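Local coordinates for protein anthranilate-CoA ligase (Stigmatella aurantiaca, PDB 4WV3) that belongs to the ANL clan of AMP-binding enzymes, with a large N-terminal part and a smaller C-terminal domain, at residues L111-Q115 with E116-L120; A214-K217 with L218-F222. All coordinates share one frame; numbering follows the deposited sequence.

Contact 1 of 2, residues L111-Q115 with E116-L120; sequences LIVHQ and EFLPL
Residues His-114 to Phe-117 form the turn that leads from strand 110-114 into helix 118-122, the first connection of a beta-alpha-beta unit. The turn is type I: Phe-117 N donates to His-114 O at 3.2 Å, with Gln-115 and Glu-116 at the corners. The donor lies well above the carbonyl plane, about 54° out of it. A weak bond from Leu-118 N to Gln-115 O (3.3 Å) carries the chain on into the helix. The His-114 ring adds a third bond. Its CG is anti to the backbone N (chi1 -168°), beside the carbonyl carbon and on the side of Glu-116 N. Glu-116 N donates to ND1 at 3.3 Å; the bond is nearly straight, though the donor is tilted from the ring plane. ND1 is thus an acceptor here. The Glu-116 chain runs past the same ring, with CG 3.6 Å from ND1. That CG also lies over the centre of one face of the Phe-117 ring. CD2 of Phe-117 meets His-114 CB at 3.8 Å. Just before the turn, the two methyls of Val-113 part: CG2 touches Phe-117 CB (3.7 Å), and CG1 touches Leu-118 CD1 (4.0 Å). Strand 110-114 runs between strands 62-66 and 133-137 of a parallel sheet. Leu-118 packs on Val-136 of strand 133-137, and Phe-117 rests against Leu-68 and Thr-92 in nearby loops.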
# COMPACT_ATOMS: atom_id res chain seq x y z
N LEU A 111 2.62 -14.61 18.60
CA LEU A 111 2.81 -13.25 18.11
C LEU A 111 4.27 -12.85 18.12
O LEU A 111 4.96 -12.98 19.13
CB LEU A 111 2.00 -12.25 18.95
CG LEU A 111 2.27 -10.78 18.63
CD1 LEU A 111 1.76 -10.43 17.24
CD2 LEU A 111 1.66 -9.86 19.68
N ILE A 112 4.75 -12.36 16.98
CA ILE A 112 6.10 -11.80 16.89
C ILE A 112 5.99 -10.28 16.87
O ILE A 112 5.53 -9.69 15.89
CB ILE A 112 6.83 -12.29 15.63
CG1 ILE A 112 6.88 -13.82 15.61
CG2 ILE A 112 8.23 -11.71 15.58
CD1 ILE A 112 7.53 -14.40 14.38
N VAL A 113 6.42 -9.65 17.96
CA VAL A 113 6.22 -8.21 18.13
C VAL A 113 7.51 -7.50 18.52
O VAL A 113 8.37 -8.08 19.19
CB VAL A 113 5.10 -7.93 19.18
CG1 VAL A 113 5.54 -8.40 20.56
CG2 VAL A 113 4.71 -6.46 19.19
N HIS A 114 7.66 -6.26 18.09
CA HIS A 114 8.78 -5.43 18.52
C HIS A 114 8.51 -4.92 19.93
O HIS A 114 7.36 -4.83 20.35
CB HIS A 114 9.00 -4.26 17.55
CG HIS A 114 10.30 -3.55 17.76
ND1 HIS A 114 10.42 -2.43 18.55
CD2 HIS A 114 11.54 -3.80 17.28
CE1 HIS A 114 11.67 -2.02 18.55
NE2 HIS A 114 12.38 -2.84 17.79
N GLN A 115 9.58 -4.57 20.65
CA GLN A 115 9.46 -4.18 22.05
C GLN A 115 8.68 -2.88 22.27
O GLN A 115 8.10 -2.68 23.34
CB GLN A 115 10.84 -4.09 22.70
CG GLN A 115 11.72 -2.98 22.15
CD GLN A 115 13.08 -2.92 22.81
OE1 GLN A 115 13.52 -3.89 23.44
NE2 GLN A 115 13.76 -1.79 22.69
N GLU A 116 8.65 -2.01 21.26
CA GLU A 116 8.01 -0.71 21.42
C GLU A 116 6.49 -0.80 21.25
O GLU A 116 5.77 0.17 21.50
CB GLU A 116 8.60 0.32 20.46
CG GLU A 116 8.08 0.23 19.04
CD GLU A 116 8.45 1.44 18.21
OE1 GLU A 116 9.63 1.55 17.79
OE2 GLU A 116 7.57 2.29 17.98
N PHE A 117 6.02 -1.96 20.82
CA PHE A 117 4.60 -2.22 20.67
C PHE A 117 4.14 -3.21 21.74
O PHE A 117 2.94 -3.47 21.88
CB PHE A 117 4.31 -2.80 19.28
CG PHE A 117 4.83 -1.95 18.15
CD1 PHE A 117 4.53 -0.60 18.09
CD2 PHE A 117 5.62 -2.51 17.16
CE1 PHE A 117 5.01 0.18 17.05
CE2 PHE A 117 6.10 -1.74 16.12
CZ PHE A 117 5.79 -0.39 16.06
N LEU A 118 5.10 -3.74 22.48
CA LEU A 118 4.85 -4.71 23.54
C LEU A 118 3.81 -4.29 24.60
O LEU A 118 2.98 -5.11 24.99
CB LEU A 118 6.17 -5.12 24.22
CG LEU A 118 6.13 -6.32 25.17
CD1 LEU A 118 5.51 -7.53 24.48
CD2 LEU A 118 7.52 -6.65 25.67
N PRO A 119 3.86 -3.03 25.08
CA PRO A 119 2.83 -2.67 26.06
C PRO A 119 1.45 -2.50 25.44
O PRO A 119 0.44 -2.58 26.14
CB PRO A 119 3.33 -1.33 26.62
CG PRO A 119 4.20 -0.78 25.56
CD PRO A 119 4.85 -1.96 24.90
N LEU A 120 1.41 -2.28 24.13
CA LEU A 120 0.15 -2.13 23.41
C LEU A 120 -0.58 -3.46 23.27
O LEU A 120 -1.77 -3.50 22.95
CB LEU A 120 0.40 -1.50 22.03
CG LEU A 120 -0.19 -0.11 21.81
CD1 LEU A 120 0.19 0.83 22.96
CD2 LEU A 120 0.24 0.48 20.47

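Contact 2 of 2, residues A214-K217 with L218-F222; sequences ALAK and LFFTF. With 3UK (5'-O-[(S)-[(2-aminobenzoyl)oxy](hydroxy)phosphoryl]adenosine), chain C.
Leu-218 follows Lys-217 at the start of a type I turn, and its backbone N forms a hydrogen bond with Asp-69 OD1. The Phe-219 ring turns one face to Lys-217. Lys-217 CB sits over that face in a CH-pi contact, 3.9 Å from the centroid of the Phe-219 ring and offset toward the rim. The Lys-217 amine leads away to Gly-243 O. Phe-220 closes the turn: its N donates to Lys-217 O at 3.2 Å. It is also the N-cap residue of helix 221-234. Its chi1 of -168° puts CG beside its own carbonyl carbon, and the ring meets the ligand 3UK at its edge, with CZ 3.1 Å from O01. Thr-221 OG1 accepts a hydrogen bond from 3UK N32 (2.7 Å) and is also bonded to Phe-323 O. Phe-222 places CB over the centre of the Phe-220 ring. Its CD1 lies 3.5 Å from 3UK C29, while CD2 meets Ala-216 CB at 3.7 Å. Phe-220, Thr-221 and Phe-222 belong to the 3UK pocket. The loop leaves strand 211-214, which lies between strands 237-239 and 262-265 of the mixed sheet, and Leu-218 packs back on Leu-228 of helix 221-234.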
# COMPACT_ATOMS: atom_id res chain seq x y z
N ALA A 214 11.00 1.19 -0.63
CA ALA A 214 9.65 1.69 -0.49
C ALA A 214 9.44 2.35 0.86
O ALA A 214 9.82 1.79 1.90
CB ALA A 214 8.64 0.57 -0.68
N LEU A 215 8.85 3.53 0.86
CA LEU A 215 8.46 4.18 2.10
C LEU A 215 7.27 3.42 2.68
O LEU A 215 7.07 3.40 3.89
CB LEU A 215 8.09 5.65 1.85
CG LEU A 215 7.77 6.48 3.09
CD1 LEU A 215 8.90 6.36 4.10
CD2 LEU A 215 7.52 7.93 2.73
N ALA A 216 6.51 2.79 1.79
CA ALA A 216 5.40 1.93 2.19
C ALA A 216 5.91 0.76 3.02
O ALA A 216 6.91 0.13 2.66
CB ALA A 216 4.64 1.43 0.97
N LYS A 217 5.22 0.46 4.11
CA LYS A 217 5.66 -0.58 5.03
C LYS A 217 5.34 -1.98 4.51
O LYS A 217 4.62 -2.14 3.53
CB LYS A 217 5.03 -0.37 6.41
CG LYS A 217 5.39 0.96 7.05
CD LYS A 217 6.89 1.10 7.22
CE LYS A 217 7.24 2.38 7.94
NZ LYS A 217 8.71 2.49 8.17
N LEU A 218 5.88 -2.99 5.19
CA LEU A 218 5.75 -4.37 4.75
C LEU A 218 4.39 -5.00 5.08
O LEU A 218 4.07 -6.08 4.58
CB LEU A 218 6.89 -5.22 5.31
CG LEU A 218 8.28 -4.89 4.76
CD1 LEU A 218 9.37 -5.60 5.54
CD2 LEU A 218 8.36 -5.23 3.28
N PHE A 219 3.60 -4.34 5.91
CA PHE A 219 2.23 -4.81 6.16
C PHE A 219 1.29 -4.31 5.07
O PHE A 219 0.20 -4.83 4.89
CB PHE A 219 1.73 -4.43 7.56
CG PHE A 219 1.79 -2.95 7.87
CD1 PHE A 219 0.82 -2.09 7.39
CD2 PHE A 219 2.80 -2.44 8.66
CE1 PHE A 219 0.87 -0.74 7.68
CE2 PHE A 219 2.85 -1.09 8.96
CZ PHE A 219 1.88 -0.23 8.46
N PHE A 220 1.73 -3.28 4.35
CA PHE A 220 1.02 -2.76 3.19
C PHE A 220 1.51 -3.53 1.97
O PHE A 220 2.70 -3.50 1.66
CB PHE A 220 1.32 -1.27 3.03
CG PHE A 220 0.42 -0.57 2.05
CD1 PHE A 220 -0.73 -1.18 1.57
CD2 PHE A 220 0.73 0.71 1.61
CE1 PHE A 220 -1.55 -0.53 0.67
CE2 PHE A 220 -0.09 1.36 0.71
CZ PHE A 220 -1.23 0.74 0.24
N THR A 221 0.60 -4.21 1.28
CA THR A 221 0.98 -5.06 0.15
C THR A 221 1.63 -4.29 -0.99
O THR A 221 2.33 -4.87 -1.83
CB THR A 221 -0.21 -5.89 -0.40
OG1 THR A 221 -1.28 -5.01 -0.77
CG2 THR A 221 -0.70 -6.88 0.65
N PHE A 222 1.41 -2.98 -1.03
CA PHE A 222 2.10 -2.11 -1.97
C PHE A 222 3.60 -2.16 -1.70
O PHE A 222 4.41 -2.20 -2.62
CB PHE A 222 1.56 -0.68 -1.87
CG PHE A 222 2.33 0.31 -2.71
CD1 PHE A 222 2.65 0.03 -4.03
CD2 PHE A 222 2.70 1.53 -2.18
CE1 PHE A 222 3.34 0.94 -4.80
CE2 PHE A 222 3.40 2.45 -2.94
CZ PHE A 222 3.72 2.15 -4.25
C10 3UK C . -6.88 3.35 -4.07
C15 3UK C . -5.49 4.27 -5.93
C17 3UK C . -5.77 5.94 -7.58
C21 3UK C . -8.00 2.71 -4.84
C26 3UK C . -2.39 -0.71 -3.12
C28 3UK C . -0.82 -0.40 -4.93
O01 3UK C . -3.52 0.96 -1.80
C02 3UK C . -3.54 -0.18 -2.20
O03 3UK C . -4.38 -1.14 -1.55
P04 3UK C . -5.48 -0.70 -0.49
O05 3UK C . -6.19 -1.97 0.06
O06 3UK C . -6.59 0.25 -1.14
C07 3UK C . -6.85 0.19 -2.55
C08 3UK C . -7.56 1.45 -2.96
O09 3UK C . -6.65 2.56 -2.92
N11 3UK C . -5.70 3.41 -4.87
C12 3UK C . -4.58 2.63 -4.70
N13 3UK C . -3.67 2.98 -5.65
C14 3UK C . -4.21 4.00 -6.43
N16 3UK C . -6.25 5.23 -6.52
N18 3UK C . -4.57 5.73 -8.09
C19 3UK C . -3.76 4.79 -7.57
N20 3UK C . -2.47 4.58 -8.12
O22 3UK C . -9.22 3.36 -4.53
C23 3UK C . -8.03 1.34 -4.35
O24 3UK C . -9.38 0.83 -4.39
O25 3UK C . -4.80 0.01 0.67
C27 3UK C . -1.85 0.09 -4.10
C29 3UK C . -0.32 -1.74 -4.75
C30 3UK C . -0.86 -2.55 -3.78
C31 3UK C . -1.90 -2.05 -2.95
N32 3UK C . -2.47 -2.91 -1.91

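Both contacts are type I turns that take the chain from a strand into a helix, and both lie in the AMP-binding enzyme part of the chain. They hold different elements. Contact 1 belongs to the five-stranded parallel sheet and is partly buried, its centre about 22 Å from the centre of the chain. Contact 2 belongs to the mixed sheet and is buried near the middle of the chain. Their centres are about 19 Å apart and they do not touch. In contact 1 a histidine ring joins the backbone in bonding the turn, beside exposed polar residues. Contact 2 is mostly aromatic, and its helix start faces 3UK; contact 1 has no ligand beside it and adds a few apolar touches.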